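Local coordinates for protein mRNA export factor MEX67 (Candida albicans, PDB 1Q40) that probably exports messenger RNA from the nucleus as a heterodimer, its NTF2-like middle domain pairing with a partner protein, probably Mtr2, at residues 15-20 with 123-128; 22-27 with 36-41. All coordinates share one frame; numbering follows the deposited sequence.

Both contacts use helix 14-29, the long N-terminal helix of the NTF2-like domain, and their centres lie about 15 Å apart. In interaction 1 an early turn of the helix rests on strand 122-127 through apolar side chains, A17 against M123 and V125, with no hydrogen bond across. Interaction 2, further along the same helix, reaches the 3-10 segment and loop that follow it and has a polar core, a tyrosine-tyrosine hydrogen bond. The two meet directly: CE1 of F20 lies 4.0 Å from CD1 of L38. F187 joins them again, since its ring packs edge-to-face with both F20 and Y24. Only interaction 1 has another protein chain within reach, at its strand.

Interaction 1 of 2, residues 15-20 with 123-128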
loop_
_atom_site.group_PDB
_atom_site.type_symbol
_atom_site.label_atom_id
_atom_site.label_comp_id
_atom_site.label_asym_id
_atom_site.label_seq_id
_atom_site.Cartn_x
_atom_site.Cartn_y
_atom_site.Cartn_z
ATOM N N ASN B 15 -12.937 -6.795 -15.973
ATOM C CA ASN B 15 -14.345 -6.390 -15.946
ATOM C C ASN B 15 -15.076 -6.909 -14.704
ATOM O O ASN B 15 -15.989 -6.257 -14.203
ATOM C CB ASN B 15 -15.073 -6.862 -17.214
ATOM C CG ASN B 15 -15.201 -5.767 -18.254
ATOM O OD1 ASN B 15 -16.291 -5.250 -18.499
ATOM N ND2 ASN B 15 -14.081 -5.402 -18.870
ATOM N N LEU B 16 -14.677 -8.085 -14.224
ATOM C CA LEU B 16 -15.231 -8.667 -12.998
ATOM C C LEU B 16 -14.820 -7.876 -11.744
ATOM O O LEU B 16 -15.501 -7.930 -10.721
ATOM C CB LEU B 16 -14.775 -10.124 -12.862
ATOM C CG LEU B 16 -15.456 -10.975 -11.785
ATOM C CD1 LEU B 16 -15.924 -12.314 -12.359
ATOM C CD2 LEU B 16 -14.535 -11.198 -10.593
ATOM N N ALA B 17 -13.704 -7.154 -11.840
ATOM C CA ALA B 17 -13.186 -6.339 -10.747
ATOM C C ALA B 17 -13.784 -4.940 -10.787
ATOM O O ALA B 17 -14.026 -4.337 -9.749
ATOM C CB ALA B 17 -11.676 -6.261 -10.828
ATOM N N THR B 18 -14.009 -4.427 -11.993
ATOM C CA THR B 18 -14.656 -3.132 -12.179
ATOM C C THR B 18 -16.093 -3.162 -11.664
ATOM O O THR B 18 -16.570 -2.184 -11.090
ATOM C CB THR B 18 -14.627 -2.726 -13.669
ATOM O OG1 THR B 18 -13.276 -2.473 -14.074
ATOM C CG2 THR B 18 -15.339 -1.391 -13.902
ATOM N N ASN B 19 -16.774 -4.286 -11.869
ATOM C CA ASN B 19 -18.132 -4.468 -11.369
ATOM C C ASN B 19 -18.149 -4.638 -9.855
ATOM O O ASN B 19 -18.993 -4.055 -9.180
ATOM C CB ASN B 19 -18.798 -5.681 -12.024
ATOM C CG ASN B 19 -19.080 -5.472 -13.505
ATOM O OD1 ASN B 19 -18.708 -4.450 -14.092
ATOM N ND2 ASN B 19 -19.736 -6.449 -14.116
ATOM N N PHE B 20 -17.226 -5.443 -9.330
ATOM C CA PHE B 20 -17.127 -5.660 -7.887
ATOM C C PHE B 20 -16.969 -4.320 -7.180
ATOM O O PHE B 20 -17.706 -4.027 -6.251
ATOM C CB PHE B 20 -15.953 -6.584 -7.541
ATOM C CG PHE B 20 -15.705 -6.729 -6.060
ATOM C CD1 PHE B 20 -16.401 -7.670 -5.314
ATOM C CD2 PHE B 20 -14.783 -5.914 -5.413
ATOM C CE1 PHE B 20 -16.180 -7.801 -3.947
ATOM C CE2 PHE B 20 -14.565 -6.034 -4.044
ATOM C CZ PHE B 20 -15.262 -6.984 -3.313
HETATM N N MSE B 123 -6.540 1.533 -10.348
HETATM C CA MSE B 123 -6.794 0.170 -9.897
HETATM C C MSE B 123 -5.832 -0.809 -10.559
HETATM O O MSE B 123 -5.532 -0.668 -11.738
HETATM C CB MSE B 123 -8.235 -0.204 -10.251
HETATM C CG MSE B 123 -8.772 -1.485 -9.602
HETATM SE SE MSE B 123 -10.610 -1.940 -10.211
HETATM C CE MSE B 123 -11.255 -0.197 -10.597
ATOM N N GLU B 124 -5.354 -1.786 -9.789
ATOM C CA GLU B 124 -4.663 -2.963 -10.318
ATOM C C GLU B 124 -5.465 -4.212 -9.963
ATOM O O GLU B 124 -6.035 -4.297 -8.882
ATOM C CB GLU B 124 -3.261 -3.087 -9.722
ATOM C CG GLU B 124 -2.385 -1.862 -9.909
ATOM C CD GLU B 124 -2.580 -0.802 -8.834
ATOM O OE1 GLU B 124 -2.946 0.327 -9.190
ATOM O OE2 GLU B 124 -2.365 -1.089 -7.633
ATOM N N VAL B 125 -5.511 -5.175 -10.879
ATOM C CA VAL B 125 -6.154 -6.463 -10.626
ATOM C C VAL B 125 -5.309 -7.592 -11.228
ATOM O O VAL B 125 -4.908 -7.531 -12.389
ATOM C CB VAL B 125 -7.627 -6.493 -11.140
ATOM C CG1 VAL B 125 -7.732 -5.970 -12.550
ATOM C CG2 VAL B 125 -8.223 -7.904 -11.055
ATOM N N TYR B 126 -5.031 -8.604 -10.414
ATOM C CA TYR B 126 -4.164 -9.706 -10.805
ATOM C C TYR B 126 -4.455 -10.954 -9.966
ATOM O O TYR B 126 -5.211 -10.900 -9.009
ATOM C CB TYR B 126 -2.689 -9.289 -10.679
ATOM C CG TYR B 126 -2.308 -8.656 -9.339
ATOM C CD1 TYR B 126 -1.609 -9.385 -8.384
ATOM C CD2 TYR B 126 -2.638 -7.333 -9.039
ATOM C CE1 TYR B 126 -1.248 -8.822 -7.158
ATOM C CE2 TYR B 126 -2.283 -6.753 -7.803
ATOM C CZ TYR B 126 -1.585 -7.511 -6.874
ATOM O OH TYR B 126 -1.218 -6.971 -5.667
ATOM N N LYS B 127 -3.848 -12.077 -10.335
ATOM C CA LYS B 127 -4.083 -13.350 -9.660
ATOM C C LYS B 127 -3.410 -13.427 -8.283
ATOM O O LYS B 127 -2.268 -13.008 -8.111
ATOM C CB LYS B 127 -3.577 -14.520 -10.521
ATOM C CG LYS B 127 -4.497 -14.917 -11.671
ATOM C CD LYS B 127 -3.972 -16.174 -12.381
ATOM C CE LYS B 127 -4.747 -16.481 -13.661
ATOM N NZ LYS B 127 -4.497 -17.869 -14.153
ATOM N N PHE B 128 -4.146 -13.975 -7.321
ATOM C CA PHE B 128 -3.600 -14.455 -6.057
ATOM C C PHE B 128 -2.991 -15.853 -6.312
ATOM O O PHE B 128 -3.561 -16.625 -7.085
ATOM C CB PHE B 128 -4.734 -14.526 -5.023
ATOM C CG PHE B 128 -4.267 -14.634 -3.603
ATOM C CD1 PHE B 128 -3.629 -13.569 -2.987
ATOM C CD2 PHE B 128 -4.475 -15.797 -2.876
ATOM C CE1 PHE B 128 -3.194 -13.667 -1.676
ATOM C CE2 PHE B 128 -4.041 -15.897 -1.564
ATOM C CZ PHE B 128 -3.399 -14.826 -0.965
#
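Selenomethionine M123 and V125 meet A17 from either side of E124 in sequence, whose carboxylate is gripped twice: OE2 is hydrogen-bonded to NE2 of H139, and OE1 forms a salt bridge with a basic side chain of another protein chain. No hydrogen bond crosses between the helix turn 15-20 and the segment 123-128. The closest approach is apolar: CB of A17 meets CG2 of V125 at 3.8 Å. CG1 and CB of V125 lie just behind, so the branched end as a whole lies against the alanine methyl. M123 reaches the helix differently. Nearly extended torsions (chi1 -168°, chi2 -177°) carry SE to 4.5 Å from CB of A17, and the bend at chi3 only directs the terminal methyl CE. Two residues of one strand face thus flank a single alanine methyl, whose small size lets the helix backbone approach closely: the CA atoms of A17 and V125 are 7.0 Å apart. The alternate strand residues E124 and Y126 point to the opposite face, where the other protein chain packs. Strand 134-146 pairs antiparallel with 122-127, and its I136 packs against A17 and F20, extending the floor beneath helix 14-29.

Interaction 2 of 2, residues 22-27 with 36-41; sequences ANYLKL and MILYQN
With chi1 at -164° the Y24 ring leaves the helix on the side opposite its own N, and a chi1 of -61° turns the Y39 ring away from its carbonyl carbon; these torsions swing two phenol rings toward each other from the helix and the following loop until their hydroxyls meet. The setting is the NTF2-like fold, in which helix 14-29 lies against a strongly curved sheet and the 3-10 turn and loop after it lead back toward strand 44-49. OH of Y24 donates to OH of Y39 over 2.6 Å, a short bond. It comes in at the edge of the Y39 ring, in its plane. The two side chains cross at about a right angle, and the hydroxyl oxygens are the nearest atoms of the pair. The accepting oxygen has a second partner: Y39 OH is also hydrogen-bonded to OD2 of D202 on strand 198-208. The three groups thus make a short hydrogen-bonded chain from Y24 through Y39 to D202. The negative charge of D202 would probably polarise the Y39 hydroxyl, and the two bonds on its oxygen help to fix where both rings end. F104 of helix 96-105 adds apolar cover to Y24. L38, next to Y39 in sequence, completes the contact from the 3-10 turn, its backbone bonded to V199 of strand 198-208. Its CD1 approaches the Y24 ring obliquely, 3.8 Å from CD1 of Y24 and 3.9 Å from CE1 of the same ring.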
loop_
_atom_site.group_PDB
_atom_site.type_symbol
_atom_site.label_atom_id
_atom_site.label_comp_id
_atom_site.label_asym_id
_atom_site.label_seq_id
_atom_site.Cartn_x
_atom_site.Cartn_y
_atom_site.Cartn_z
ATOM N N ALA B 22 -17.550 -1.251 -8.308
ATOM C CA ALA B 22 -18.683 -0.357 -8.571
ATOM C C ALA B 22 -19.842 -0.619 -7.604
ATOM O O ALA B 22 -20.393 0.314 -7.026
ATOM C CB ALA B 22 -19.156 -0.506 -10.018
ATOM N N ASN B 23 -20.197 -1.888 -7.433
ATOM C CA ASN B 23 -21.240 -2.281 -6.493
ATOM C C ASN B 23 -20.802 -2.092 -5.047
ATOM O O ASN B 23 -21.600 -1.661 -4.217
ATOM C CB ASN B 23 -21.654 -3.739 -6.707
ATOM C CG ASN B 23 -22.696 -4.204 -5.694
ATOM O OD1 ASN B 23 -22.470 -5.158 -4.941
ATOM N ND2 ASN B 23 -23.835 -3.510 -5.650
ATOM N N TYR B 24 -19.538 -2.415 -4.756
ATOM C CA TYR B 24 -18.995 -2.282 -3.405
ATOM C C TYR B 24 -19.130 -0.848 -2.922
ATOM O O TYR B 24 -19.643 -0.604 -1.838
ATOM C CB TYR B 24 -17.514 -2.711 -3.319
ATOM C CG TYR B 24 -17.083 -2.936 -1.878
ATOM C CD1 TYR B 24 -17.017 -4.224 -1.345
ATOM C CD2 TYR B 24 -16.789 -1.856 -1.037
ATOM C CE1 TYR B 24 -16.658 -4.436 -0.027
ATOM C CE2 TYR B 24 -16.433 -2.063 0.294
ATOM C CZ TYR B 24 -16.371 -3.355 0.788
ATOM O OH TYR B 24 -16.032 -3.567 2.098
ATOM N N LEU B 25 -18.671 0.092 -3.739
ATOM C CA LEU B 25 -18.636 1.498 -3.361
ATOM C C LEU B 25 -20.024 2.121 -3.276
ATOM O O LEU B 25 -20.263 2.973 -2.427
ATOM C CB LEU B 25 -17.743 2.296 -4.319
ATOM C CG LEU B 25 -16.230 2.065 -4.150
ATOM C CD1 LEU B 25 -15.469 2.958 -5.116
ATOM C CD2 LEU B 25 -15.778 2.298 -2.710
ATOM N N LYS B 26 -20.936 1.696 -4.151
ATOM C CA LYS B 26 -22.332 2.109 -4.047
ATOM C C LYS B 26 -22.855 1.837 -2.641
ATOM O O LYS B 26 -23.384 2.736 -1.997
ATOM C CB LYS B 26 -23.201 1.388 -5.086
ATOM C CG LYS B 26 -24.581 2.020 -5.270
ATOM C CD LYS B 26 -25.403 1.301 -6.353
ATOM C CE LYS B 26 -26.172 0.095 -5.794
ATOM N NZ LYS B 26 -27.415 -0.176 -6.566
ATOM N N LEU B 27 -22.676 0.605 -2.162
ATOM C CA LEU B 27 -23.171 0.191 -0.841
ATOM C C LEU B 27 -22.323 0.722 0.320
ATOM O O LEU B 27 -22.839 0.977 1.416
ATOM C CB LEU B 27 -23.270 -1.340 -0.762
ATOM C CG LEU B 27 -24.219 -1.986 -1.787
ATOM C CD1 LEU B 27 -24.371 -3.477 -1.539
ATOM C CD2 LEU B 27 -25.571 -1.308 -1.783
HETATM N N MSE B 36 -22.206 -7.242 3.952
HETATM C CA MSE B 36 -21.737 -8.274 4.885
HETATM C C MSE B 36 -21.869 -9.710 4.396
HETATM O O MSE B 36 -21.217 -10.595 4.933
HETATM C CB MSE B 36 -22.400 -8.113 6.259
HETATM C CG MSE B 36 -22.147 -6.749 6.901
HETATM SE SE MSE B 36 -20.268 -6.120 6.722
HETATM C CE MSE B 36 -19.383 -7.717 7.372
ATOM N N ILE B 37 -22.689 -9.936 3.374
ATOM C CA ILE B 37 -22.746 -11.230 2.696
ATOM C C ILE B 37 -21.389 -11.627 2.068
ATOM O O ILE B 37 -21.070 -12.813 1.972
ATOM C CB ILE B 37 -23.893 -11.235 1.634
ATOM C CG1 ILE B 37 -24.183 -12.659 1.134
ATOM C CG2 ILE B 37 -23.565 -10.324 0.459
ATOM C CD1 ILE B 37 -24.871 -13.565 2.167
ATOM N N LEU B 38 -20.590 -10.637 1.667
ATOM C CA LEU B 38 -19.264 -10.890 1.090
ATOM C C LEU B 38 -18.264 -11.480 2.081
ATOM O O LEU B 38 -17.267 -12.052 1.686
ATOM C CB LEU B 38 -18.666 -9.602 0.519
ATOM C CG LEU B 38 -19.408 -8.923 -0.625
ATOM C CD1 LEU B 38 -18.815 -7.548 -0.883
ATOM C CD2 LEU B 38 -19.358 -9.783 -1.879
ATOM N N TYR B 39 -18.523 -11.330 3.369
ATOM C CA TYR B 39 -17.563 -11.737 4.381
ATOM C C TYR B 39 -18.045 -12.996 5.096
ATOM O O TYR B 39 -19.242 -13.172 5.309
ATOM C CB TYR B 39 -17.330 -10.583 5.359
ATOM C CG TYR B 39 -16.771 -9.341 4.690
ATOM C CD1 TYR B 39 -15.392 -9.100 4.656
ATOM C CD2 TYR B 39 -17.611 -8.411 4.087
ATOM C CE1 TYR B 39 -14.871 -7.967 4.042
ATOM C CE2 TYR B 39 -17.103 -7.275 3.472
ATOM C CZ TYR B 39 -15.727 -7.057 3.454
ATOM O OH TYR B 39 -15.223 -5.933 2.848
ATOM N N GLN B 40 -17.102 -13.873 5.437
ATOM C CA GLN B 40 -17.391 -15.111 6.157
ATOM C C GLN B 40 -16.618 -15.156 7.480
ATOM O O GLN B 40 -15.979 -14.173 7.854
ATOM C CB GLN B 40 -17.034 -16.308 5.276
ATOM C CG GLN B 40 -17.732 -16.317 3.927
ATOM C CD GLN B 40 -19.202 -16.697 4.022
ATOM O OE1 GLN B 40 -20.005 -15.964 4.618
ATOM N NE2 GLN B 40 -19.565 -17.836 3.423
ATOM N N ASN B 41 -16.682 -16.290 8.181
ATOM C CA ASN B 41 -16.081 -16.431 9.519
ATOM C C ASN B 41 -14.577 -16.168 9.576
ATOM O O ASN B 41 -14.099 -15.540 10.520
ATOM C CB ASN B 41 -16.360 -17.823 10.106
ATOM C CG ASN B 41 -17.785 -17.981 10.575
ATOM O OD1 ASN B 41 -18.471 -17.002 10.839
ATOM N ND2 ASN B 41 -18.243 -19.227 10.680
#